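Local coordinates for nucleocapsid protein (Sin Nombre virus, PDB 2IC6) that probably packages the negative-strand RNA genome of the virus, and has an N-terminal antiparallel coiled-coil domain, at residues Q11-I14 / T15-Q19; D38-D41 / V42-S45. The protein carries 1 engineered substitution. All coordinates share one frame; numbering follows the deposited sequence. Where two conformers were deposited one is given.

Overall arrangement
The chain is a helical hairpin, in which helix 6-37 and helix 41-74 run antiparallel as a coiled coil. Contact 1 lies within helix 6-37, and contact 2 is the turn into helix 41-74. Their centres are 31 Å apart, on opposite sides of the chain's centre. Contact 1 is partly buried: I14 and H17 are buried against the partner helix, and the remaining side chains are partly or fully exposed. Its bonds are those of a continuous helix, with a histidine and a water added. Contact 2 is a surface contact without buried residues. There the bonds of a helix are only beginning: the D40 side chain caps the first turn, and the N43 amide ties it back to the loop.

Contact 1: residues Q11-I14 / T15-Q19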
ATOM      1  N   GLN A  11      15.530  -1.124  -3.477  1.00 12.97           N
ATOM      2  CA  GLN A  11      14.705  -1.470  -4.636  1.00 13.00           C
ATOM      3  C   GLN A  11      13.884  -2.721  -4.463  1.00 13.38           C
ATOM      4  O   GLN A  11      12.710  -2.731  -4.823  1.00 13.58           O
ATOM      5  CB  GLN A  11      15.586  -1.637  -5.872  1.00 14.63           C
ATOM      6  CG  GLN A  11      14.795  -1.693  -7.252  0.70 14.32           C
ATOM      7  CD  GLN A  11      13.825  -0.486  -7.562  0.70 17.87           C
ATOM      8  OE1 GLN A  11      14.184   0.601  -8.057  0.70 21.30           O
ATOM      9  NE2 GLN A  11      12.580  -0.708  -7.273  0.70 20.93           N
ATOM     10  N   ASP A  12      14.440  -3.802  -3.917  1.00 13.96           N
ATOM     11  CA  ASP A  12      13.673  -5.020  -3.701  1.00 15.33           C
ATOM     12  C   ASP A  12      12.574  -4.791  -2.709  1.00 14.82           C
ATOM     13  O   ASP A  12      11.503  -5.369  -2.850  1.00 15.32           O
ATOM     14  CB  ASP A  12      14.595  -6.159  -3.285  1.00 16.24           C
ATOM     15  CG  ASP A  12      15.448  -6.678  -4.439  1.00 18.84           C
ATOM     16  OD1 ASP A  12      15.224  -6.365  -5.632  1.00 20.83           O
ATOM     17  OD2 ASP A  12      16.402  -7.422  -4.144  1.00 22.14           O
ATOM     18  N   ASN A  13      12.828  -3.970  -1.694  1.00 14.84           N
ATOM     19  CA  ASN A  13      11.782  -3.672  -0.733  1.00 14.00           C
ATOM     20  C   ASN A  13      10.665  -2.848  -1.364  1.00 12.97           C
ATOM     21  O   ASN A  13       9.496  -3.065  -1.071  1.00 13.34           O
ATOM     22  CB  ASN A  13      12.414  -2.980   0.460  1.00 15.12           C
ATOM     23  CG  ASN A  13      11.614  -3.066   1.727  1.00 16.19           C
ATOM     24  OD1 ASN A  13      11.923  -2.323   2.684  1.00 18.22           O
ATOM     25  ND2 ASN A  13      10.652  -3.931   1.780  1.00 15.35           N
ATOM     26  N   ILE A  14      10.994  -1.930  -2.263  1.00 12.26           N
ATOM     27  CA  ILE A  14       9.988  -1.188  -2.990  1.00 12.35           C
ATOM     28  C   ILE A  14       9.185  -2.203  -3.777  1.00 12.46           C
ATOM     29  O   ILE A  14       7.968  -2.144  -3.787  1.00 12.56           O
ATOM     30  CB  ILE A  14      10.632  -0.097  -3.887  1.00 12.93           C
ATOM     31  CG1 ILE A  14      11.182   1.034  -2.990  1.00 12.05           C
ATOM     32  CG2 ILE A  14       9.670   0.475  -4.955  1.00 13.70           C
ATOM     33  CD1 ILE A  14      12.113   2.034  -3.733  1.00 13.26           C
ATOM     34  N   THR A  15       9.833  -3.118  -4.487  1.00 12.48           N
ATOM     35  CA  THR A  15       9.036  -4.161  -5.235  1.00 13.11           C
ATOM     36  C   THR A  15       8.087  -4.933  -4.369  1.00 13.63           C
ATOM     37  O   THR A  15       6.923  -5.151  -4.759  1.00 13.95           O
ATOM     38  CB  THR A  15       9.979  -5.166  -5.874  1.00 14.21           C
ATOM     39  OG1 THR A  15      10.760  -4.418  -6.787  1.00 14.97           O
ATOM     40  CG2 THR A  15       9.249  -6.349  -6.596  1.00 15.11           C
ATOM     41  N   LEU A  16       8.530  -5.443  -3.248  1.00 13.75           N
ATOM     42  CA  LEU A  16       7.693  -6.232  -2.368  1.00 14.52           C
ATOM     43  C   LEU A  16       6.532  -5.384  -1.938  1.00 13.48           C
ATOM     44  O   LEU A  16       5.388  -5.861  -1.934  1.00 14.73           O
ATOM     45  CB  LEU A  16       8.493  -6.711  -1.196  1.00 15.16           C
ATOM     46  CG  LEU A  16       7.756  -7.520  -0.156  1.00 19.41           C
ATOM     47  CD1 LEU A  16       7.219  -8.732  -0.812  1.00 24.02           C
ATOM     48  CD2 LEU A  16       8.729  -7.793   0.979  1.00 22.66           C
ATOM     49  N   HIS A  17       6.800  -4.112  -1.607  1.00 11.90           N
ATOM     50  CA  HIS A  17       5.695  -3.253  -1.185  1.00 12.21           C
ATOM     51  C   HIS A  17       4.742  -2.894  -2.325  1.00 10.40           C
ATOM     52  O   HIS A  17       3.535  -2.814  -2.053  1.00 11.16           O
ATOM     53  CB  HIS A  17       6.241  -2.051  -0.446  1.00 12.11           C
ATOM     54  CG  HIS A  17       6.687  -2.362   0.961  1.00 14.97           C
ATOM     55  ND1 HIS A  17       7.930  -2.894   1.238  1.00 14.18           N
ATOM     56  CD2 HIS A  17       6.070  -2.201   2.162  1.00 17.20           C
ATOM     57  CE1 HIS A  17       8.044  -3.040   2.554  1.00 16.34           C
ATOM     58  NE2 HIS A  17       6.934  -2.631   3.135  1.00 18.21           N
ATOM     59  N   GLU A  18       5.258  -2.679  -3.539  1.00 10.45           N
ATOM     60  CA  GLU A  18       4.392  -2.420  -4.664  1.00 10.94           C
ATOM     61  C   GLU A  18       3.493  -3.614  -4.945  1.00 10.62           C
ATOM     62  O   GLU A  18       2.299  -3.475  -5.270  1.00 10.50           O
ATOM     63  CB  GLU A  18       5.210  -2.141  -5.904  1.00 11.91           C
ATOM     64  CG  GLU A  18       5.930  -0.864  -5.878  1.00 13.51           C
ATOM     65  CD  GLU A  18       5.131   0.369  -6.106  1.00 15.75           C
ATOM     66  OE1 GLU A  18       5.769   1.453  -6.301  1.00 21.34           O
ATOM     67  OE2 GLU A  18       3.862   0.361  -6.118  1.00 17.03           O
ATOM     68  N   GLN A  19       4.027  -4.827  -4.831  1.00 10.37           N
ATOM     69  CA  GLN A  19       3.231  -6.028  -5.027  1.00 10.12           C
ATOM     70  C   GLN A  19       2.155  -6.128  -3.963  1.00 10.65           C
ATOM     71  O   GLN A  19       0.981  -6.429  -4.275  1.00 10.33           O
ATOM     72  CB  GLN A  19       4.131  -7.267  -5.059  1.00 10.44           C
ATOM     73  CG  GLN A  19       5.071  -7.238  -6.254  1.00 10.48           C
ATOM     74  CD  GLN A  19       5.928  -8.488  -6.383  1.00 10.99           C
ATOM     75  OE1 GLN A  19       6.140  -9.200  -5.409  1.00 15.81           O
ATOM     76  NE2 GLN A  19       6.476  -8.726  -7.559  1.00 11.23           N
TER
HETATM   77  O   HOH W   1      13.075  -5.808  -7.311  1.00 18.81           O
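H17 turns the ND1 edge of its imidazole ring to the carbonyl oxygen of N13, one turn earlier in the helix. Its ND1 donates to N13 O at 2.8 Å. The carbonyl oxygen sits at the ring edge, in the ring plane. ND1 itself stands above the carbonyl plane, so this bond does not follow a lone pair. H17 N reaches N13 O from the opposite face of that plane, at 2.9 Å. One oxygen is thus gripped twice by the same residue. The torsion of H17 allows this: CG lies beside its own backbone N (chi1 -76°), and the ring turns back toward the preceding turn. With ND1 engaged, the rotation of the ring is fixed. The planes of the N13 amide and the ring are 68° apart, and the short approach of N13 ND2 to H17 CE1 is doubtful. Helix 6-37 pairs here with helix 41-74 in the antiparallel coiled coil. I14 meets L64 and L68 of that helix, H17 meets L61, and Q11 touches L68. I14 and E18 run side by side and point the same way, with I14 CG2 4.1 Å from E18 CG. The methylene CG of E18 also rests 3.2 Å from I14 O. The E18 carboxylate goes on to a salt bridge with K65 across the helix pair. T15 OG1 lies beside its own backbone N, 3.2 Å from Q11 O, though the target of its proton is not settled. The same hydroxyl is 2.8 Å from a water. That water donates to D12 OD1, also at 2.8 Å, and so bridges the two side chains. D12 OD1 is further paired with K8 in a salt bridge. Backbone bonds from T15 N to Q11 O and from L16 N to D12 O continue the helix alongside.

Contact 2: residues D38-D41 / V42-S45; sequences DPDD and VNKS
The N43 side-chain amide has D40 OD1 over one face and D38 O at its edge. D40 OD1 stands above the amide carbon, 3.3 Å from N43 CG. The carboxylate and amide planes are 43° apart. At the edge, N43 ND2 donates to D38 O at 2.9 Å. This bond is nearly straight (172°) and lies in both the amide plane and the carbonyl plane, which fixes the rotation of the amide. D40 OD1 also accepts from N43 N, at 2.9 Å and nearly along its C-O axis. D40 is therefore the N-cap of helix 41-74: its side chain satisfies a backbone N-H that has no earlier helical carbonyl to use. To reach it, D40 CG takes the position between backbone N and carbonyl carbon (chi1 71°). The hairpin of the antiparallel coiled coil reverses at this point. P39 is the centre of an inverse gamma turn, closed by a weak bond from D40 N to D38 O. D38 O thus serves both the turn and N43, and N43 also packs on A34 and V35 of helix 6-37. The regular helix pattern starts with K44 N to D40 O and S45 N to D41 O. The aliphatic part of K44 lies along the turn, with CD 3.5 Å from P39 O and CG 3.4 Å from D40 O. The carboxylates of D40 and D41 probably interact favourably with the positive end of the helix dipole.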
ATOM      1  N   ASP A  38     -24.440  -2.424   0.188  1.00 18.49           N
ATOM      2  CA  ASP A  38     -25.082  -2.602   1.514  1.00 18.12           C
ATOM      3  C   ASP A  38     -24.185  -2.015   2.598  1.00 15.40           C
ATOM      4  O   ASP A  38     -23.237  -2.719   3.061  1.00 15.46           O
ATOM      5  CB  ASP A  38     -25.414  -4.065   1.760  1.00 20.74           C
ATOM      6  CG  ASP A  38     -26.318  -4.258   2.958  1.00 21.78           C
ATOM      7  OD1 ASP A  38     -26.745  -5.393   3.199  1.00 28.06           O
ATOM      8  OD2 ASP A  38     -26.593  -3.310   3.698  1.00 25.32           O
ATOM      9  N   PRO A  39     -24.353  -0.745   2.926  1.00 15.74           N
ATOM     10  CA  PRO A  39     -23.443  -0.095   3.877  1.00 15.07           C
ATOM     11  C   PRO A  39     -23.761  -0.411   5.287  1.00 14.47           C
ATOM     12  O   PRO A  39     -23.919   0.484   6.115  1.00 16.24           O
ATOM     13  CB  PRO A  39     -23.640   1.401   3.543  1.00 15.58           C
ATOM     14  CG  PRO A  39     -25.073   1.469   3.204  1.00 17.20           C
ATOM     15  CD  PRO A  39     -25.317   0.217   2.371  1.00 17.64           C
ATOM     16  N   ASP A  40     -23.742  -1.705   5.640  1.00 14.43           N
ATOM     17  CA  ASP A  40     -23.981  -2.121   7.024  1.00 14.66           C
ATOM     18  C   ASP A  40     -22.714  -1.978   7.844  1.00 13.68           C
ATOM     19  O   ASP A  40     -21.617  -1.716   7.334  1.00 13.58           O
ATOM     20  CB  ASP A  40     -24.622  -3.525   7.142  1.00 14.61           C
ATOM     21  CG  ASP A  40     -23.733  -4.681   6.787  1.00 14.30           C
ATOM     22  OD1 ASP A  40     -22.557  -4.617   6.582  1.00 14.15           O
ATOM     23  OD2 ASP A  40     -24.327  -5.813   6.772  1.00 16.72           O
ATOM     24  N   ASP A  41     -22.855  -2.116   9.144  1.00 14.58           N
ATOM     25  CA  ASP A  41     -21.754  -1.824  10.021  1.00 14.13           C
ATOM     26  C   ASP A  41     -20.576  -2.741   9.770  1.00 12.94           C
ATOM     27  O   ASP A  41     -19.412  -2.293   9.828  1.00 14.53           O
ATOM     28  CB  ASP A  41     -22.125  -1.920  11.510  1.00 17.27           C
ATOM     29  CG  ASP A  41     -23.089  -0.858  11.943  1.00 23.22           C
ATOM     30  OD1 ASP A  41     -23.257   0.123  11.176  1.00 29.20           O
ATOM     31  OD2 ASP A  41     -23.718  -1.031  13.022  1.00 30.22           O
ATOM     32  N   VAL A  42     -20.830  -4.038   9.554  1.00 11.99           N
ATOM     33  CA  VAL A  42     -19.727  -4.952   9.310  1.00 12.04           C
ATOM     34  C   VAL A  42     -18.995  -4.584   8.020  1.00 10.81           C
ATOM     35  O   VAL A  42     -17.758  -4.583   7.979  1.00 11.01           O
ATOM     36  CB  VAL A  42     -20.238  -6.399   9.276  1.00 11.99           C
ATOM     37  CG1 VAL A  42     -19.163  -7.393   8.770  1.00 12.95           C
ATOM     38  CG2 VAL A  42     -20.763  -6.779  10.710  1.00 12.95           C
ATOM     39  N   ASN A  43     -19.722  -4.341   6.946  1.00 10.37           N
ATOM     40  CA  ASN A  43     -19.096  -3.944   5.692  1.00 11.05           C
ATOM     41  C   ASN A  43     -18.335  -2.637   5.816  1.00 10.44           C
ATOM     42  O   ASN A  43     -17.212  -2.523   5.273  1.00 10.27           O
ATOM     43  CB  ASN A  43     -20.128  -3.832   4.548  1.00 11.94           C
ATOM     44  CG  ASN A  43     -20.609  -5.162   4.033  1.00 11.50           C
ATOM     45  OD1 ASN A  43     -19.974  -6.212   4.287  1.00 12.10           O
ATOM     46  ND2 ASN A  43     -21.723  -5.160   3.359  1.00 13.86           N
ATOM     47  N   LYS A  44     -18.844  -1.669   6.599  1.00 10.70           N
ATOM     48  CA  LYS A  44     -18.108  -0.416   6.810  1.00 12.23           C
ATOM     49  C   LYS A  44     -16.824  -0.648   7.589  1.00 11.79           C
ATOM     50  O   LYS A  44     -15.812  -0.027   7.303  1.00 12.39           O
ATOM     51  CB  LYS A  44     -19.019   0.633   7.416  1.00 14.52           C
ATOM     52  CG  LYS A  44     -20.082   1.110   6.386  1.00 16.87           C
ATOM     53  CD  LYS A  44     -20.959   2.278   6.867  1.00 19.96           C
ATOM     54  CE  LYS A  44     -20.267   3.709   6.758  1.00 26.05           C
ATOM     55  NZ  LYS A  44     -20.972   5.010   7.097  1.00 23.55           N
ATOM     56  N   SER A  45     -16.851  -1.574   8.563  1.00 12.06           N
ATOM     57  CA  SER A  45     -15.661  -1.872   9.289  1.00 12.63           C
ATOM     58  C   SER A  45     -14.603  -2.565   8.409  1.00 11.19           C
ATOM     59  O   SER A  45     -13.403  -2.226   8.464  1.00 11.41           O
ATOM     60  CB  SER A  45     -16.000  -2.694  10.528  0.60 14.11           C
ATOM     61  OG  SER A  45     -14.831  -3.104  11.183  0.60 17.60           O
TER